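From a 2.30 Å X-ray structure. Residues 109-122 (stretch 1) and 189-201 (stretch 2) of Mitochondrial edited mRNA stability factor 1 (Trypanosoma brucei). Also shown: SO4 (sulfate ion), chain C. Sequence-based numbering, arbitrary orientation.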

# COMPACT_ATOMS: atom_id res chain seq x y z
N ALA A 109 7.22 13.40 5.42
CA ALA A 109 6.31 13.05 6.50
C ALA A 109 4.88 13.47 6.15
O ALA A 109 3.93 12.76 6.45
CB ALA A 109 6.76 13.69 7.81
N LEU A 110 4.74 14.62 5.49
CA LEU A 110 3.42 15.10 5.09
C LEU A 110 3.07 14.72 3.65
O LEU A 110 1.95 14.31 3.36
CB LEU A 110 3.32 16.62 5.29
CG LEU A 110 3.59 17.09 6.74
CD1 LEU A 110 3.39 18.59 6.89
CD2 LEU A 110 2.71 16.34 7.73
N ALA A 111 4.04 14.84 2.75
CA ALA A 111 3.79 14.61 1.32
C ALA A 111 3.29 13.20 1.05
O ALA A 111 2.45 12.99 0.17
CB ALA A 111 5.03 14.91 0.49
N ARG A 112 3.78 12.23 1.81
CA ARG A 112 3.34 10.86 1.58
C ARG A 112 1.84 10.69 1.84
O ARG A 112 1.23 9.74 1.36
CB ARG A 112 4.15 9.88 2.41
CG ARG A 112 3.74 9.83 3.87
CD ARG A 112 4.46 8.69 4.55
NE ARG A 112 5.89 8.85 4.40
CZ ARG A 112 6.71 9.20 5.39
NH1 ARG A 112 6.21 9.38 6.61
NH2 ARG A 112 8.01 9.34 5.16
N LYS A 113 1.25 11.62 2.59
CA LYS A 113 -0.17 11.52 2.95
C LYS A 113 -1.11 11.94 1.83
O LYS A 113 -2.31 11.65 1.88
CB LYS A 113 -0.46 12.33 4.22
CG LYS A 113 0.30 11.81 5.45
CD LYS A 113 0.00 12.64 6.69
CE LYS A 113 0.67 12.06 7.94
NZ LYS A 113 0.32 12.88 9.13
N VAL A 114 -0.57 12.62 0.82
CA VAL A 114 -1.37 13.09 -0.29
C VAL A 114 -0.97 12.36 -1.56
O VAL A 114 -1.44 12.68 -2.65
CB VAL A 114 -1.22 14.60 -0.52
CG1 VAL A 114 -1.63 15.36 0.73
CG2 VAL A 114 0.21 14.95 -0.92
N SER A 115 -0.09 11.38 -1.44
CA SER A 115 0.43 10.72 -2.63
C SER A 115 0.25 9.22 -2.55
O SER A 115 -0.69 8.67 -3.12
CB SER A 115 1.90 11.08 -2.85
OG SER A 115 2.63 10.91 -1.64
N GLY A 116 1.16 8.55 -1.83
CA GLY A 116 1.12 7.11 -1.69
C GLY A 116 2.11 6.42 -2.61
O GLY A 116 2.36 6.89 -3.71
N PRO A 117 2.66 5.28 -2.16
CA PRO A 117 3.65 4.55 -2.98
C PRO A 117 3.15 4.29 -4.40
O PRO A 117 3.92 4.44 -5.34
CB PRO A 117 3.83 3.23 -2.22
CG PRO A 117 3.45 3.54 -0.81
CD PRO A 117 2.34 4.56 -0.92
N MET A 118 1.89 3.91 -4.54
CA MET A 118 1.29 3.67 -5.86
C MET A 118 0.23 4.72 -6.18
O MET A 118 -0.74 4.44 -6.88
CB MET A 118 0.64 2.28 -5.95
CG MET A 118 1.61 1.08 -5.94
SD MET A 118 2.84 1.20 -7.24
CE MET A 118 1.86 1.18 -8.75
N ARG A 119 0.40 5.93 -5.63
CA ARG A 119 -0.52 7.03 -5.93
C ARG A 119 -1.94 6.73 -5.48
O ARG A 119 -2.91 7.23 -6.06
CB ARG A 119 -0.47 7.39 -7.42
CG ARG A 119 0.90 7.96 -7.83
CD ARG A 119 0.93 8.42 -9.30
NE ARG A 119 -0.03 9.48 -9.61
CZ ARG A 119 0.21 10.79 -9.44
NH1 ARG A 119 1.38 11.21 -8.95
NH2 ARG A 119 -0.73 11.67 -9.77
N GLU A 120 -2.05 5.92 -4.44
CA GLU A 120 -3.33 5.62 -3.82
C GLU A 120 -4.11 6.88 -3.48
O GLU A 120 -5.31 6.96 -3.75
CB GLU A 120 -3.11 4.80 -2.53
CG GLU A 120 -2.65 3.37 -2.79
CD GLU A 120 -1.13 3.22 -2.85
OE1 GLU A 120 -0.39 4.23 -2.98
OE2 GLU A 120 -0.68 2.06 -2.78
N TRP A 121 -3.45 7.87 -2.88
CA TRP A 121 -4.13 9.09 -2.44
C TRP A 121 -4.11 10.20 -3.49
O TRP A 121 -5.07 10.95 -3.62
CB TRP A 121 -3.65 9.54 -1.05
CG TRP A 121 -3.97 8.47 -0.06
CD1 TRP A 121 -5.21 8.12 0.37
CD2 TRP A 121 -3.05 7.56 0.55
NE1 TRP A 121 -5.13 7.05 1.22
CE2 TRP A 121 -3.81 6.69 1.35
CE3 TRP A 121 -1.66 7.41 0.51
CZ2 TRP A 121 -3.23 5.67 2.11
CZ3 TRP A 121 -1.08 6.39 1.26
CH2 TRP A 121 -1.87 5.54 2.05
N ALA A 122 -3.02 10.28 -4.26
CA ALA A 122 -2.97 11.19 -5.39
C ALA A 122 -4.13 10.94 -6.36
O ALA A 122 -4.81 11.88 -6.80
CB ALA A 122 -1.62 11.07 -6.12
N LEU A 189 -8.77 19.31 0.84
CA LEU A 189 -8.68 17.88 1.08
C LEU A 189 -7.30 17.47 1.62
O LEU A 189 -7.19 16.54 2.42
CB LEU A 189 -9.01 17.10 -0.19
CG LEU A 189 -10.47 17.22 -0.63
CD1 LEU A 189 -10.66 16.69 -2.04
CD2 LEU A 189 -11.40 16.50 0.35
N MET A 190 -6.26 18.15 1.17
CA MET A 190 -4.91 17.81 1.60
C MET A 190 -4.71 18.19 3.06
O MET A 190 -4.08 17.44 3.82
CB MET A 190 -3.88 18.52 0.70
CG MET A 190 -3.89 17.99 -0.74
SD MET A 190 -3.06 19.08 -1.90
CE MET A 190 -1.37 19.01 -1.29
N GLU A 191 -5.26 19.33 3.46
CA GLU A 191 -5.17 19.76 4.86
C GLU A 191 -5.85 18.76 5.77
O GLU A 191 -5.35 18.45 6.84
CB GLU A 191 -5.73 21.16 5.05
CG GLU A 191 -4.86 22.22 4.41
CD GLU A 191 -5.28 23.63 4.78
OE1 GLU A 191 -4.40 24.52 4.76
OE2 GLU A 191 -6.47 23.84 5.08
N ALA A 192 -6.98 18.21 5.32
CA ALA A 192 -7.66 17.17 6.09
C ALA A 192 -6.84 15.89 6.09
O ALA A 192 -6.73 15.21 7.11
CB ALA A 192 -9.05 16.90 5.52
N ALA A 193 -6.25 15.57 4.94
CA ALA A 193 -5.47 14.35 4.82
C ALA A 193 -4.24 14.34 5.73
O ALA A 193 -3.93 13.33 6.36
CB ALA A 193 -5.08 14.10 3.37
N ILE A 194 -3.52 15.46 5.80
CA ILE A 194 -2.31 15.50 6.63
C ILE A 194 -2.63 15.50 8.12
O ILE A 194 -1.72 15.41 8.94
CB ILE A 194 -1.37 16.70 6.31
CG1 ILE A 194 -2.04 18.03 6.66
CG2 ILE A 194 -0.94 16.69 4.86
CD1 ILE A 194 -1.11 19.23 6.52
N GLN A 195 -3.91 15.60 8.45
CA GLN A 195 -4.36 15.47 9.84
C GLN A 195 -4.84 14.05 10.09
O GLN A 195 -4.78 13.56 11.21
CB GLN A 195 -5.48 16.47 10.15
CG GLN A 195 -5.01 17.91 10.27
CD GLN A 195 -6.16 18.88 10.43
OE1 GLN A 195 -6.90 19.16 9.49
NE2 GLN A 195 -6.31 19.42 11.64
N GLN A 196 -5.34 13.41 9.05
CA GLN A 196 -5.61 11.99 9.13
C GLN A 196 -4.25 11.31 9.08
O GLN A 196 -3.21 11.97 8.95
CB GLN A 196 -6.50 11.53 7.97
CG GLN A 196 -7.89 12.14 7.95
CD GLN A 196 -8.65 11.90 6.62
OE1 GLN A 196 -8.37 10.94 5.89
NE2 GLN A 196 -9.59 12.78 6.31
N ASP A 197 -4.25 10.00 9.19
CA ASP A 197 -3.02 9.23 9.09
C ASP A 197 -3.29 8.12 8.08
O ASP A 197 -3.52 6.97 8.46
CB ASP A 197 -2.69 8.67 10.49
CG ASP A 197 -1.42 7.82 10.52
OD1 ASP A 197 -0.39 8.25 9.95
OD2 ASP A 197 -1.45 6.73 11.14
N PRO A 198 -3.34 8.46 6.78
CA PRO A 198 -3.62 7.44 5.77
C PRO A 198 -2.56 6.37 5.84
O PRO A 198 -1.38 6.69 5.94
CB PRO A 198 -3.51 8.20 4.43
CG PRO A 198 -3.62 9.64 4.79
CD PRO A 198 -3.02 9.76 6.16
N VAL A 199 -2.97 5.11 5.81
CA VAL A 199 -2.03 4.00 5.94
C VAL A 199 -2.47 2.84 5.07
O VAL A 199 -3.60 2.81 4.58
CB VAL A 199 -1.97 3.50 7.40
CG1 VAL A 199 -1.40 4.58 8.33
CG2 VAL A 199 -3.37 3.06 7.86
N TYR A 200 -1.57 1.89 4.87
CA TYR A 200 -1.95 0.58 4.37
C TYR A 200 -2.58 -0.19 5.52
O TYR A 200 -2.25 0.03 6.69
CB TYR A 200 -0.72 -0.18 3.88
CG TYR A 200 -0.20 0.25 2.51
CD1 TYR A 200 1.01 -0.24 2.03
CD2 TYR A 200 -0.94 1.09 1.69
CE1 TYR A 200 1.49 0.11 0.77
CE2 TYR A 200 -0.47 1.46 0.43
CZ TYR A 200 0.74 0.97 -0.02
OH TYR A 200 1.22 1.33 -1.26
N VAL A 201 -3.50 -1.09 5.21
CA VAL A 201 -4.09 -1.95 6.22
C VAL A 201 -3.99 -3.40 5.79
O VAL A 201 -4.06 -3.71 4.59
CB VAL A 201 -5.59 -1.60 6.49
CG1 VAL A 201 -5.69 -0.23 7.12
CG2 VAL A 201 -6.44 -1.71 5.19
S SO4 C . -3.42 9.46 -11.30
O1 SO4 C . -3.08 9.72 -12.70
O2 SO4 C . -4.81 9.01 -11.23
O3 SO4 C . -2.55 8.41 -10.76
O4 SO4 C . -3.26 10.68 -10.52
O HOH W 1 0.45 8.21 4.20

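Residues that touch across the two stretches are at least 76 apart in sequence, and the contact buries 647 Å² in all. Their backbones come closest at Lys 113 and Ile 194 (CA to CA 5.8 Å). The extended Lys 113 side chain lies along Ile 194 and Pro 198, and its ammonium donates to the main-chain carbonyl, Lys 113 NZ to Ile 194 O 3.3 Å. Val 114 CG1 packs on Met 190 CG at 3.8 Å, an apolar contact well away from the ammonium. Farther on, Pro 198 CB sits over one face of the Trp 121 indole, 3.4 Å from CE2, a CH-pi contact; the indole NE1 is satisfied elsewhere in the structure.

Glu 120 uses both carboxylate oxygens. Glu 120 OE2 accepts a short bond from Tyr 200 OH (2.5 Å), at the edge of the phenol ring, while Glu 120 OE1 accepts from Met 118 N (2.8 Å), a residue of the type I turn from Gly 116 to Arg 119. Gly 116 has room for no CB, which would lie 2.6 Å from Glu 120 OE1. Ser 115 OG donates to Ala 111 O (2.8 Å). Water 1 bridges the stretches, donating to Pro 198 O (2.9 Å) and weakly to Arg 112 O (3.3 Å). Outside the interface, Arg 119 holds sulfate through NE to O3 (3.0 Å) and NH2 to O4 (2.8 Å).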